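PDB 6U94: RND efflux system, outer membrane lipoprotein, NodT family, which probably serves as the outer membrane channel of a tripartite RND efflux pump, letting exported compounds leave the cell. Local coordinates for residues N69-L72 / R73-T76; S143-H146 / A147-E150; T370-D373 / A374-V378; Y440-A443 / G444-R448. One frame throughout, in Å; residues are numbered along the deposited sequence.

Contact 1 of 4, residues N69-L72 / R73-T76; sequences NRDL and RVAT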
ATOM      1  N   ASN A  69     -23.051  -0.706 -11.534  1.00115.68           N
ATOM      2  CA  ASN A  69     -23.779  -1.816 -12.136  1.00125.04           C
ATOM      3  C   ASN A  69     -22.943  -2.624 -13.120  1.00122.98           C
ATOM      4  O   ASN A  69     -23.479  -3.545 -13.746  1.00132.60           O
ATOM      5  CB  ASN A  69     -25.040  -1.300 -12.833  1.00136.48           C
ATOM      6  CG  ASN A  69     -26.086  -0.809 -11.852  1.00143.24           C
ATOM      7  OD1 ASN A  69     -26.085  -1.192 -10.683  1.00144.26           O
ATOM      8  ND2 ASN A  69     -26.990   0.037 -12.327  1.00148.20           N
ATOM      9  N   ARG A  70     -21.660  -2.310 -13.275  1.00112.37           N
ATOM     10  CA  ARG A  70     -20.806  -3.096 -14.152  1.00103.18           C
ATOM     11  C   ARG A  70     -20.676  -4.524 -13.624  1.00 98.23           C
ATOM     12  O   ARG A  70     -20.865  -4.798 -12.437  1.00 95.01           O
ATOM     13  CB  ARG A  70     -19.422  -2.459 -14.264  1.00 96.19           C
ATOM     14  CG  ARG A  70     -18.597  -2.604 -12.999  1.00 86.91           C
ATOM     15  CD  ARG A  70     -17.433  -1.629 -12.956  1.00 85.69           C
ATOM     16  NE  ARG A  70     -17.205  -1.153 -11.596  1.00 80.40           N
ATOM     17  CZ  ARG A  70     -16.326  -0.211 -11.269  1.00 81.69           C
ATOM     18  NH1 ARG A  70     -15.584   0.362 -12.207  1.00 82.29           N
ATOM     19  NH2 ARG A  70     -16.192   0.159 -10.003  1.00 80.46           N
ATOM     20  N   ASP A  71     -20.358  -5.442 -14.531  1.00 98.36           N
ATOM     21  CA  ASP A  71     -20.090  -6.807 -14.118  1.00 98.27           C
ATOM     22  C   ASP A  71     -18.636  -6.931 -13.662  1.00 90.89           C
ATOM     23  O   ASP A  71     -17.809  -6.040 -13.880  1.00 88.64           O
ATOM     24  CB  ASP A  71     -20.423  -7.782 -15.251  1.00105.24           C
ATOM     25  CG  ASP A  71     -19.257  -8.027 -16.187  1.00110.01           C
ATOM     26  OD1 ASP A  71     -18.990  -9.207 -16.500  1.00112.25           O
ATOM     27  OD2 ASP A  71     -18.606  -7.050 -16.606  1.00110.79           O
ATOM     28  N   LEU A  72     -18.330  -8.049 -12.999  1.00 88.00           N
ATOM     29  CA  LEU A  72     -17.010  -8.195 -12.397  1.00 88.99           C
ATOM     30  C   LEU A  72     -15.909  -8.250 -13.447  1.00 87.22           C
ATOM     31  O   LEU A  72     -14.779  -7.825 -13.180  1.00 81.29           O
ATOM     32  CB  LEU A  72     -16.960  -9.438 -11.511  1.00 90.09           C
ATOM     33  CG  LEU A  72     -17.741  -9.322 -10.202  1.00 91.01           C
ATOM     34  CD1 LEU A  72     -17.323 -10.416  -9.238  1.00 92.98           C
ATOM     35  CD2 LEU A  72     -17.562  -7.945  -9.574  1.00 86.44           C
ATOM     36  N   ARG A  73     -16.214  -8.761 -14.642  1.00 86.56           N
ATOM     37  CA  ARG A  73     -15.212  -8.764 -15.703  1.00 88.33           C
ATOM     38  C   ARG A  73     -14.823  -7.343 -16.093  1.00 90.20           C
ATOM     39  O   ARG A  73     -13.642  -7.051 -16.313  1.00 89.80           O
ATOM     40  CB  ARG A  73     -15.725  -9.535 -16.919  1.00 92.12           C
ATOM     41  CG  ARG A  73     -14.653  -9.820 -17.959  1.00 93.36           C
ATOM     42  CD  ARG A  73     -15.212 -10.581 -19.158  1.00 94.33           C
ATOM     43  NE  ARG A  73     -16.233  -9.816 -19.866  1.00100.35           N
ATOM     44  CZ  ARG A  73     -15.972  -8.793 -20.677  1.00106.16           C
ATOM     45  NH1 ARG A  73     -14.718  -8.402 -20.881  1.00104.63           N
ATOM     46  NH2 ARG A  73     -16.965  -8.154 -21.279  1.00110.74           N
ATOM     47  N   VAL A  74     -15.804  -6.442 -16.173  1.00 88.92           N
ATOM     48  CA  VAL A  74     -15.509  -5.048 -16.484  1.00 85.21           C
ATOM     49  C   VAL A  74     -14.813  -4.374 -15.307  1.00 86.27           C
ATOM     50  O   VAL A  74     -13.888  -3.572 -15.493  1.00 80.53           O
ATOM     51  CB  VAL A  74     -16.798  -4.310 -16.892  1.00 82.23           C
ATOM     52  CG1 VAL A  74     -16.590  -2.803 -16.871  1.00 82.41           C
ATOM     53  CG2 VAL A  74     -17.246  -4.760 -18.274  1.00 80.03           C
ATOM     54  N   ALA A  75     -15.240  -4.690 -14.081  1.00 84.19           N
ATOM     55  CA  ALA A  75     -14.565  -4.154 -12.904  1.00 78.59           C
ATOM     56  C   ALA A  75     -13.092  -4.540 -12.899  1.00 79.67           C
ATOM     57  O   ALA A  75     -12.226  -3.720 -12.570  1.00 80.25           O
ATOM     58  CB  ALA A  75     -15.253  -4.643 -11.631  1.00 74.10           C
ATOM     59  N   THR A  76     -12.790  -5.787 -13.275  1.00 78.97           N
ATOM     60  CA  THR A  76     -11.401  -6.212 -13.417  1.00 80.49           C
ATOM     61  C   THR A  76     -10.669  -5.369 -14.457  1.00 83.60           C
ATOM     62  O   THR A  76      -9.505  -4.996 -14.259  1.00 80.59           O
ATOM     63  CB  THR A  76     -11.351  -7.698 -13.779  1.00 81.86           C
ATOM     64  OG1 THR A  76     -11.601  -8.482 -12.605  1.00 78.43           O
ATOM     65  CG2 THR A  76      -9.997  -8.081 -14.366  1.00 83.49           C
TER

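Contact 2 of 4, residues S143-H146 / A147-E150; sequences SLSH and AAQE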
ATOM      1  N   SER A 143      -5.971 -15.373 -19.132  1.00 90.78           N
ATOM      2  CA  SER A 143      -5.746 -16.550 -19.956  1.00102.68           C
ATOM      3  C   SER A 143      -7.035 -17.157 -20.504  1.00102.19           C
ATOM      4  O   SER A 143      -6.975 -18.179 -21.197  1.00103.28           O
ATOM      5  CB  SER A 143      -4.984 -17.607 -19.149  1.00110.17           C
ATOM      6  OG  SER A 143      -4.732 -18.767 -19.924  1.00122.98           O
ATOM      7  N   LEU A 144      -8.190 -16.555 -20.226  1.00 95.17           N
ATOM      8  CA  LEU A 144      -9.479 -17.152 -20.539  1.00 91.58           C
ATOM      9  C   LEU A 144     -10.273 -16.261 -21.483  1.00 90.09           C
ATOM     10  O   LEU A 144     -10.045 -15.052 -21.575  1.00 85.12           O
ATOM     11  CB  LEU A 144     -10.298 -17.401 -19.263  1.00 83.68           C
ATOM     12  CG  LEU A 144      -9.671 -18.329 -18.223  1.00 81.25           C
ATOM     13  CD1 LEU A 144     -10.441 -18.258 -16.914  1.00 77.89           C
ATOM     14  CD2 LEU A 144      -9.614 -19.761 -18.742  1.00 85.10           C
ATOM     15  N   SER A 145     -11.216 -16.885 -22.186  1.00 91.19           N
ATOM     16  CA  SER A 145     -12.163 -16.150 -23.009  1.00 86.21           C
ATOM     17  C   SER A 145     -13.156 -15.401 -22.124  1.00 82.50           C
ATOM     18  O   SER A 145     -13.232 -15.608 -20.911  1.00 79.78           O
ATOM     19  CB  SER A 145     -12.909 -17.099 -23.942  1.00 91.68           C
ATOM     20  OG  SER A 145     -13.778 -17.931 -23.198  1.00 83.85           O
ATOM     21  N   HIS A 146     -13.936 -14.523 -22.756  1.00 84.26           N
ATOM     22  CA  HIS A 146     -14.907 -13.729 -22.012  1.00 88.26           C
ATOM     23  C   HIS A 146     -15.940 -14.619 -21.332  1.00 85.79           C
ATOM     24  O   HIS A 146     -16.272 -14.416 -20.157  1.00 78.25           O
ATOM     25  CB  HIS A 146     -15.583 -12.724 -22.940  1.00 95.42           C
ATOM     26  CG  HIS A 146     -14.685 -11.609 -23.376  1.00100.09           C
ATOM     27  ND1 HIS A 146     -15.159 -10.471 -23.994  1.00102.60           N
ATOM     28  CD2 HIS A 146     -13.342 -11.455 -23.282  1.00 98.03           C
ATOM     29  CE1 HIS A 146     -14.146  -9.666 -24.263  1.00103.07           C
ATOM     30  NE2 HIS A 146     -13.034 -10.239 -23.841  1.00100.87           N
ATOM     31  N   ALA A 147     -16.452 -15.617 -22.061  1.00 83.17           N
ATOM     32  CA  ALA A 147     -17.399 -16.565 -21.479  1.00 84.22           C
ATOM     33  C   ALA A 147     -16.798 -17.260 -20.267  1.00 80.03           C
ATOM     34  O   ALA A 147     -17.424 -17.330 -19.202  1.00 80.53           O
ATOM     35  CB  ALA A 147     -17.828 -17.596 -22.529  1.00 86.73           C
ATOM     36  N   ALA A 148     -15.578 -17.780 -20.410  1.00 79.10           N
ATOM     37  CA  ALA A 148     -14.926 -18.448 -19.290  1.00 76.25           C
ATOM     38  C   ALA A 148     -14.669 -17.485 -18.138  1.00 75.79           C
ATOM     39  O   ALA A 148     -14.798 -17.862 -16.967  1.00 71.57           O
ATOM     40  CB  ALA A 148     -13.624 -19.095 -19.754  1.00 76.29           C
ATOM     41  N   GLN A 149     -14.306 -16.235 -18.450  1.00 80.78           N
ATOM     42  CA  GLN A 149     -14.063 -15.245 -17.402  1.00 79.24           C
ATOM     43  C   GLN A 149     -15.329 -14.981 -16.599  1.00 79.21           C
ATOM     44  O   GLN A 149     -15.308 -14.988 -15.363  1.00 67.53           O
ATOM     45  CB  GLN A 149     -13.533 -13.944 -18.010  1.00 76.01           C
ATOM     46  CG  GLN A 149     -12.110 -14.031 -18.531  1.00 85.92           C
ATOM     47  CD  GLN A 149     -11.698 -12.801 -19.320  1.00 90.20           C
ATOM     48  OE1 GLN A 149     -12.153 -11.692 -19.045  1.00 91.99           O
ATOM     49  NE2 GLN A 149     -10.835 -12.996 -20.311  1.00 90.65           N
ATOM     50  N   GLU A 150     -16.451 -14.755 -17.290  1.00 77.43           N
ATOM     51  CA  GLU A 150     -17.705 -14.492 -16.595  1.00 84.98           C
ATOM     52  C   GLU A 150     -18.110 -15.661 -15.706  1.00 88.96           C
ATOM     53  O   GLU A 150     -18.704 -15.456 -14.641  1.00 89.81           O
ATOM     54  CB  GLU A 150     -18.804 -14.174 -17.609  1.00 83.60           C
ATOM     55  CG  GLU A 150     -18.567 -12.868 -18.361  1.00 90.20           C
ATOM     56  CD  GLU A 150     -19.216 -12.847 -19.733  1.00 96.39           C
ATOM     57  OE1 GLU A 150     -19.872 -13.843 -20.102  1.00 94.22           O
ATOM     58  OE2 GLU A 150     -19.063 -11.830 -20.445  1.00 98.59           O
TER

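Contact 3 of 4, residues T370-D373 / A374-V378; sequences TIQD and AFREV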
ATOM      1  N   THR A 370      -0.369 -22.877   0.320  1.00 62.38           N
ATOM      2  CA  THR A 370      -1.167 -21.657   0.268  1.00 57.69           C
ATOM      3  C   THR A 370      -1.286 -21.015   1.644  1.00 54.88           C
ATOM      4  O   THR A 370      -1.370 -19.786   1.751  1.00 59.09           O
ATOM      5  CB  THR A 370      -2.552 -21.963  -0.320  1.00 57.43           C
ATOM      6  OG1 THR A 370      -2.404 -22.411  -1.673  1.00 56.59           O
ATOM      7  CG2 THR A 370      -3.454 -20.731  -0.301  1.00 50.45           C
ATOM      8  N   ILE A 371      -1.269 -21.820   2.706  1.00 53.95           N
ATOM      9  CA  ILE A 371      -1.351 -21.272   4.054  1.00 52.57           C
ATOM     10  C   ILE A 371      -0.021 -20.657   4.473  1.00 58.13           C
ATOM     11  O   ILE A 371       0.010 -19.587   5.094  1.00 58.06           O
ATOM     12  CB  ILE A 371      -1.817 -22.361   5.038  1.00 54.08           C
ATOM     13  CG1 ILE A 371      -3.249 -22.787   4.711  1.00 51.21           C
ATOM     14  CG2 ILE A 371      -1.712 -21.878   6.483  1.00 38.51           C
ATOM     15  CD1 ILE A 371      -3.738 -23.940   5.546  1.00 50.92           C
ATOM     16  N   GLN A 372       1.097 -21.312   4.145  1.00 59.20           N
ATOM     17  CA  GLN A 372       2.397 -20.743   4.487  1.00 65.39           C
ATOM     18  C   GLN A 372       2.630 -19.430   3.752  1.00 62.39           C
ATOM     19  O   GLN A 372       3.137 -18.466   4.337  1.00 65.06           O
ATOM     20  CB  GLN A 372       3.521 -21.730   4.174  1.00 73.28           C
ATOM     21  CG  GLN A 372       4.892 -21.208   4.601  0.80 82.34           C
ATOM     22  CD  GLN A 372       6.036 -22.113   4.192  0.55 89.46           C
ATOM     23  OE1 GLN A 372       5.836 -23.117   3.508  1.00 98.83           O
ATOM     24  NE2 GLN A 372       7.248 -21.757   4.608  1.00 88.27           N
ATOM     25  N   ASP A 373       2.258 -19.370   2.470  1.00 60.39           N
ATOM     26  CA  ASP A 373       2.401 -18.128   1.717  1.00 59.36           C
ATOM     27  C   ASP A 373       1.491 -17.040   2.268  1.00 62.07           C
ATOM     28  O   ASP A 373       1.862 -15.862   2.278  1.00 67.89           O
ATOM     29  CB  ASP A 373       2.111 -18.368   0.237  1.00 60.09           C
ATOM     30  CG  ASP A 373       3.227 -19.111  -0.464  1.00 65.77           C
ATOM     31  OD1 ASP A 373       4.233 -19.432   0.201  1.00 70.09           O
ATOM     32  OD2 ASP A 373       3.102 -19.373  -1.679  1.00 70.55           O
ATOM     33  N   ALA A 374       0.297 -17.411   2.735  1.00 56.46           N
ATOM     34  CA  ALA A 374      -0.617 -16.419   3.288  1.00 52.80           C
ATOM     35  C   ALA A 374      -0.054 -15.801   4.564  1.00 56.72           C
ATOM     36  O   ALA A 374      -0.082 -14.576   4.736  1.00 51.04           O
ATOM     37  CB  ALA A 374      -1.982 -17.049   3.554  1.00 53.11           C
ATOM     38  N   PHE A 375       0.448 -16.638   5.479  1.00 56.98           N
ATOM     39  CA  PHE A 375       1.034 -16.128   6.713  1.00 57.69           C
ATOM     40  C   PHE A 375       2.283 -15.309   6.426  1.00 60.95           C
ATOM     41  O   PHE A 375       2.459 -14.216   6.973  1.00 59.70           O
ATOM     42  CB  PHE A 375       1.358 -17.283   7.662  1.00 57.38           C
ATOM     43  CG  PHE A 375       0.188 -17.742   8.480  1.00 55.76           C
ATOM     44  CD1 PHE A 375      -0.783 -18.569   7.925  1.00 51.98           C
ATOM     45  CD2 PHE A 375       0.059 -17.357   9.805  1.00 48.30           C
ATOM     46  CE1 PHE A 375      -1.865 -18.997   8.680  1.00 49.00           C
ATOM     47  CE2 PHE A 375      -1.013 -17.779  10.566  1.00 48.71           C
ATOM     48  CZ  PHE A 375      -1.982 -18.603   9.999  1.00 54.44           C
ATOM     49  N   ARG A 376       3.166 -15.829   5.568  1.00 63.84           N
ATOM     50  CA  ARG A 376       4.372 -15.097   5.204  1.00 61.91           C
ATOM     51  C   ARG A 376       4.030 -13.744   4.598  1.00 61.97           C
ATOM     52  O   ARG A 376       4.680 -12.736   4.897  1.00 62.90           O
ATOM     53  CB  ARG A 376       5.214 -15.927   4.234  1.00 65.44           C
ATOM     54  CG  ARG A 376       6.541 -15.278   3.842  1.00 73.77           C
ATOM     55  CD  ARG A 376       7.362 -16.203   2.953  1.00 79.39           C
ATOM     56  NE  ARG A 376       7.618 -17.491   3.594  1.00 85.17           N
ATOM     57  CZ  ARG A 376       8.610 -17.711   4.453  1.00 90.88           C
ATOM     58  NH1 ARG A 376       9.437 -16.725   4.782  1.00 92.79           N
ATOM     59  NH2 ARG A 376       8.773 -18.913   4.990  1.00 90.90           N
ATOM     60  N   GLU A 377       2.998 -13.702   3.753  1.00 57.95           N
ATOM     61  CA  GLU A 377       2.566 -12.440   3.162  1.00 55.67           C
ATOM     62  C   GLU A 377       2.085 -11.463   4.229  1.00 58.92           C
ATOM     63  O   GLU A 377       2.322 -10.254   4.128  1.00 58.33           O
ATOM     64  CB  GLU A 377       1.462 -12.710   2.145  1.00 53.92           C
ATOM     65  CG  GLU A 377       0.979 -11.506   1.382  1.00 52.17           C
ATOM     66  CD  GLU A 377       0.002 -11.889   0.283  1.00 57.14           C
ATOM     67  OE1 GLU A 377      -1.032 -12.528   0.583  1.00 57.49           O
ATOM     68  OE2 GLU A 377       0.285 -11.572  -0.887  1.00 59.04           O
ATOM     69  N   VAL A 378       1.398 -11.970   5.253  1.00 55.49           N
ATOM     70  CA  VAL A 378       0.914 -11.100   6.318  1.00 50.24           C
ATOM     71  C   VAL A 378       2.083 -10.555   7.133  1.00 54.26           C
ATOM     72  O   VAL A 378       2.132  -9.361   7.453  1.00 52.21           O
ATOM     73  CB  VAL A 378      -0.096 -11.853   7.202  1.00 49.17           C
ATOM     74  CG1 VAL A 378      -0.320 -11.103   8.511  1.00 48.81           C
ATOM     75  CG2 VAL A 378      -1.413 -12.040   6.452  1.00 50.21           C
TER

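Contact 4 of 4, residues Y440-A443 / G444-R448; sequences YKLA and GLTSR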
ATOM      1  N   TYR A 440       6.982   8.764   2.046  1.00 60.89           N
ATOM      2  CA  TYR A 440       7.119   7.744   3.080  1.00 61.53           C
ATOM      3  C   TYR A 440       5.849   7.606   3.908  1.00 59.30           C
ATOM      4  O   TYR A 440       5.527   6.503   4.368  1.00 56.18           O
ATOM      5  CB  TYR A 440       8.300   8.069   3.994  1.00 68.25           C
ATOM      6  CG  TYR A 440       9.662   7.759   3.414  1.00 77.69           C
ATOM      7  CD1 TYR A 440       9.838   6.722   2.507  1.00 77.72           C
ATOM      8  CD2 TYR A 440      10.780   8.502   3.786  1.00 86.39           C
ATOM      9  CE1 TYR A 440      11.088   6.437   1.981  1.00 84.54           C
ATOM     10  CE2 TYR A 440      12.029   8.225   3.267  1.00 90.78           C
ATOM     11  CZ  TYR A 440      12.178   7.192   2.367  1.00 94.15           C
ATOM     12  OH  TYR A 440      13.425   6.919   1.853  1.00102.83           O
ATOM     13  N   LYS A 441       5.128   8.708   4.129  1.00 58.27           N
ATOM     14  CA  LYS A 441       3.850   8.613   4.826  1.00 57.26           C
ATOM     15  C   LYS A 441       2.832   7.848   3.990  1.00 54.17           C
ATOM     16  O   LYS A 441       2.081   7.020   4.519  1.00 53.77           O
ATOM     17  CB  LYS A 441       3.325  10.008   5.165  1.00 62.03           C
ATOM     18  CG  LYS A 441       4.081  10.715   6.282  1.00 69.69           C
ATOM     19  CD  LYS A 441       3.460  12.068   6.588  1.00 73.50           C
ATOM     20  CE  LYS A 441       4.077  12.691   7.829  1.00 78.83           C
ATOM     21  NZ  LYS A 441       3.412  13.971   8.198  1.00 82.53           N
ATOM     22  N   LEU A 442       2.800   8.106   2.680  1.00 53.40           N
ATOM     23  CA  LEU A 442       1.858   7.416   1.808  1.00 61.19           C
ATOM     24  C   LEU A 442       2.166   5.927   1.734  1.00 61.72           C
ATOM     25  O   LEU A 442       1.249   5.098   1.733  1.00 65.09           O
ATOM     26  CB  LEU A 442       1.882   8.040   0.414  1.00 62.19           C
ATOM     27  CG  LEU A 442       1.051   7.330  -0.657  1.00 62.90           C
ATOM     28  CD1 LEU A 442      -0.409   7.237  -0.241  1.00 62.64           C
ATOM     29  CD2 LEU A 442       1.181   8.054  -1.978  1.00 62.14           C
ATOM     30  N   ALA A 443       3.451   5.568   1.683  1.00 61.02           N
ATOM     31  CA  ALA A 443       3.821   4.158   1.659  1.00 56.11           C
ATOM     32  C   ALA A 443       3.326   3.441   2.908  1.00 60.95           C
ATOM     33  O   ALA A 443       2.878   2.289   2.834  1.00 54.91           O
ATOM     34  CB  ALA A 443       5.336   4.017   1.517  1.00 51.53           C
ATOM     35  N   GLY A 444       3.399   4.104   4.065  1.00 58.18           N
ATOM     36  CA  GLY A 444       2.851   3.516   5.276  1.00 56.26           C
ATOM     37  C   GLY A 444       1.356   3.277   5.179  1.00 63.34           C
ATOM     38  O   GLY A 444       0.855   2.232   5.603  1.00 66.84           O
ATOM     39  N   LEU A 445       0.624   4.240   4.615  1.00 62.87           N
ATOM     40  CA  LEU A 445      -0.806   4.054   4.401  1.00 61.04           C
ATOM     41  C   LEU A 445      -1.062   2.950   3.385  1.00 59.62           C
ATOM     42  O   LEU A 445      -1.903   2.069   3.604  1.00 56.81           O
ATOM     43  CB  LEU A 445      -1.442   5.365   3.942  1.00 62.24           C
ATOM     44  CG  LEU A 445      -1.308   6.547   4.904  1.00 58.62           C
ATOM     45  CD1 LEU A 445      -1.931   7.798   4.308  1.00 57.51           C
ATOM     46  CD2 LEU A 445      -1.943   6.209   6.243  1.00 55.59           C
ATOM     47  N   THR A 446      -0.331   2.981   2.266  1.00 59.49           N
ATOM     48  CA  THR A 446      -0.491   1.966   1.231  1.00 61.42           C
ATOM     49  C   THR A 446      -0.287   0.564   1.789  1.00 63.19           C
ATOM     50  O   THR A 446      -1.035  -0.362   1.452  1.00 66.36           O
ATOM     51  CB  THR A 446       0.485   2.234   0.083  1.00 57.60           C
ATOM     52  OG1 THR A 446       0.111   3.438  -0.594  1.00 63.53           O
ATOM     53  CG2 THR A 446       0.491   1.075  -0.914  1.00 48.12           C
ATOM     54  N   SER A 447       0.714   0.389   2.653  1.00 54.60           N
ATOM     55  CA  SER A 447       0.987  -0.936   3.195  1.00 56.26           C
ATOM     56  C   SER A 447      -0.100  -1.387   4.163  1.00 55.23           C
ATOM     57  O   SER A 447      -0.294  -2.593   4.347  1.00 55.38           O
ATOM     58  CB  SER A 447       2.351  -0.959   3.882  1.00 58.05           C
ATOM     59  OG  SER A 447       2.215  -0.711   5.265  1.00 65.86           O
ATOM     60  N   ARG A 448      -0.803  -0.447   4.800  1.00 50.41           N
ATOM     61  CA  ARG A 448      -1.950  -0.821   5.622  1.00 50.74           C
ATOM     62  C   ARG A 448      -3.109  -1.282   4.749  1.00 57.70           C
ATOM     63  O   ARG A 448      -3.844  -2.208   5.113  1.00 54.66           O
ATOM     64  CB  ARG A 448      -2.369   0.353   6.506  1.00 55.83           C
ATOM     65  CG  ARG A 448      -1.295   0.777   7.502  1.00 59.86           C
ATOM     66  CD  ARG A 448      -1.486   2.205   7.979  1.00 64.02           C
ATOM     67  NE  ARG A 448      -2.674   2.365   8.812  1.00 65.69           N
ATOM     68  CZ  ARG A 448      -2.886   3.413   9.603  1.00 67.19           C
ATOM     69  NH1 ARG A 448      -1.985   4.386   9.669  1.00 67.22           N
ATOM     70  NH2 ARG A 448      -3.990   3.487  10.332  1.00 66.12           N
TER

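Contact 1 of 4, residues N69-L72 / R73-T76
Asp71 holds CG between its backbone N and carbonyl carbon (chi1 89°), and this swings the carboxylate over the start of helix 72-86, toward Arg73 and Val74. OD2 accepts from Val74 N at 2.9 Å. The amide meets the oxygen from above the carboxylate plane, 44° out of it. OD1 takes a weak bond from Arg73 N, 3.4 Å long. One carboxylate thus serves two amides of the first turn. The CG2 methyl of Val74 presses close on the same OD2.

Arg70 also carries its CG between N and C (chi1 72°). Its chain then runs past Val74 and Ala75. Arg70 CB lies 3.9 Å from Val74 CG1, and Arg70 CD lies 3.8 Å from Ala75 CA. The guanidinium goes on to a salt bridge with Asp78 and to carbonyl oxygens of Ala65, Val245 and Leu246. These partners fix the group between the helix and its neighbours.

The helical bonds begin at once. Ala75 N gives to Asp71 O at 2.9 Å. Thr76 N gives to Leu72 O at 2.8 Å. The Arg73 chain bends at chi3 and reaches helix 146-152. Its NE and Asp71 OD1 are opposite charges near each other, not a salt bridge.

The whole is an aspartate N-cap, a common way to satisfy the amides at the start of an alpha helix.

Contact 2 of 4, residues S143-H146 / A147-E150
The imidazole of His146 and the amide of Gln149 lie side by side and point the same way, their planes 57° apart. Gln149 NE2 approaches the ring obliquely, 4.2 Å from His146 CD2. In its own plane the amide of Gln149 meets the carbonyl of Leu144. Its NE2 donates to Leu144 O, modelled at 2.5 Å, which is shorter than a normal bond and doubtful as a distance. The donor stands above that carbonyl plane, 46° out of it. An extended Gln149 chain, with CG anti to the carbonyl carbon (chi1 -71°), carries the amide back past Ser145 O to the loop.

Ser145 OG caps the first turn. It accepts from Ala148 N in a weak bond of 3.3 Å, nearly straight at the hydrogen. The methyl of Ala148 sits beside the same hydroxyl. On the loop side, Leu144 CB packs on Ala148 CB at 3.8 Å, and it also lies near Gln149 CG.

Two backbone bonds start the helix. Gln149 N gives to Ser145 O at 2.8 Å, and Glu150 N gives to His146 O at 2.9 Å. The extended Glu150 chain passes alongside His146 O, with CG 3.3 Å from that oxygen. Its carboxylate has a long, weak ion pair with Arg73 on helix 72-86. His146 and Gln149 touch Arg73 as well.

As modelled, the Gln149 amide probably adds a side-chain link back to Leu144, just before the cap. This is a serine N-cap at the surface, where the loop after helix 132-142 enters helix 146-152.

Contact 3 of 4, residues T370-D373 / A374-V378
Apolar contact is made by Ile371 and Phe375, one turn apart and pointing the same way. The CG2 methyl of Ile371 rests 3.6 Å from Phe375 CE1 and almost as near CD1. CG2 is anti to the backbone N of Ile371, while CG1 turns off beside that N (chi1 -65°). The Phe375 ring also brings an edge to the backbone. Ile371 O lies in the ring plane, 3.1 Å from Phe375 CD1. Ring and methyl are both buried.

Polar side chains leave the helix in other directions. Gln372 and Arg376 run side by side, with amide and guanidinium planes 55° apart. The Arg376 chain is bent at chi3 (-57°), and its NH2 is bonded to the carbonyl of Val331. Asp373 and Arg376 bring opposite charges into the same region without contact: Asp373 OD1 is 5.2 Å from Arg376 NE. Glu377 stretches out to a salt bridge with Arg282.

Backbone bonds join the two segments in four consecutive steps. The first, Ala374 N to Thr370 O, is 3.1 Å long. Phe375 N to Ile371 O measures 3.0 Å. Arg376 N to Gln372 O and Glu377 N to Asp373 O follow at 2.9 Å each.

Both segments belong to the long helix 362-415. Thr370 and Ala374 touch helix 283-294, and Phe375 and Val378 meet Leu323 of helix 321-326. Val378 and Glu377 also reach the C-terminal part of helix 421-454.

Contact 4 of 4, residues Y440-A443 / G444-R448
Leu442 O receives the Thr446 amide at 2.7 Å, the shortest of the bonds that cross between 440-443 and 444-448. The bond is close to straight at the hydrogen, 169°. Thr446 OG1 stands beside the same oxygen. The hydroxyl is bonded to Asn172 OD1 of helix 156-203. Thr446 sets OG1 anti to its carbonyl carbon (chi1 -68°), on the side where Leu442 lies. Leu442 CD1 meets this OG1 at 3.9 Å, and the two side chains cross at a slant.

Three more i to i+4 helical bonds join the segments. Gly444 N gives to Tyr440 O at 3.2 Å, and Leu445 N to Lys441 O at 3.1 Å. Ser447 N reaches Ala443 O at 2.9 Å. The isobutyl group of Leu445 lies over the preceding turn, with CG 3.4 Å from Lys441 O.

Within 444-448, Gly444 O accepts twice. Ser447 OG and Arg448 N come to it from the same face of its plane, each at 3.3 Å. The Ser447 hydroxyl thus folds back on its own helix, and the oxygen is shared between a side chain and the backbone.

The helix is 421-454, and it is packed on several sides. Leu442 and Leu445 lie against helix 156-203, where Leu175 touches both. Tyr440 rests on Glu391, Val392 and Gln395 of helix 362-415, and Ser447 meets Arg385 of that same helix. Arg448 reaches the loop residues Leu267, Glu269 and Phe270.

Overall arrangement
The four contacts follow one another along the chain. Contacts 1 and 2 lie in the first efflux-protein sequence range, contacts 3 and 4 in the second. The first two are helix starts, 13 Å apart between centres. They touch mainly through Arg73, which reaches His146, Gln149 and Glu150, with Asp71 packing on Glu150, so the first turns of helices 72-86 and 146-152 meet. Contacts 3 and 4 sit on successive long helices, 362-415 and 421-454. Their centres are 21 Å apart, and their nearest atoms about 8 Å. Contacts 1 and 3 are 28 Å apart between centres. Long paired helices are consistent with the helical barrel that outer membrane factors form as trimers; the assembly here holds one chain.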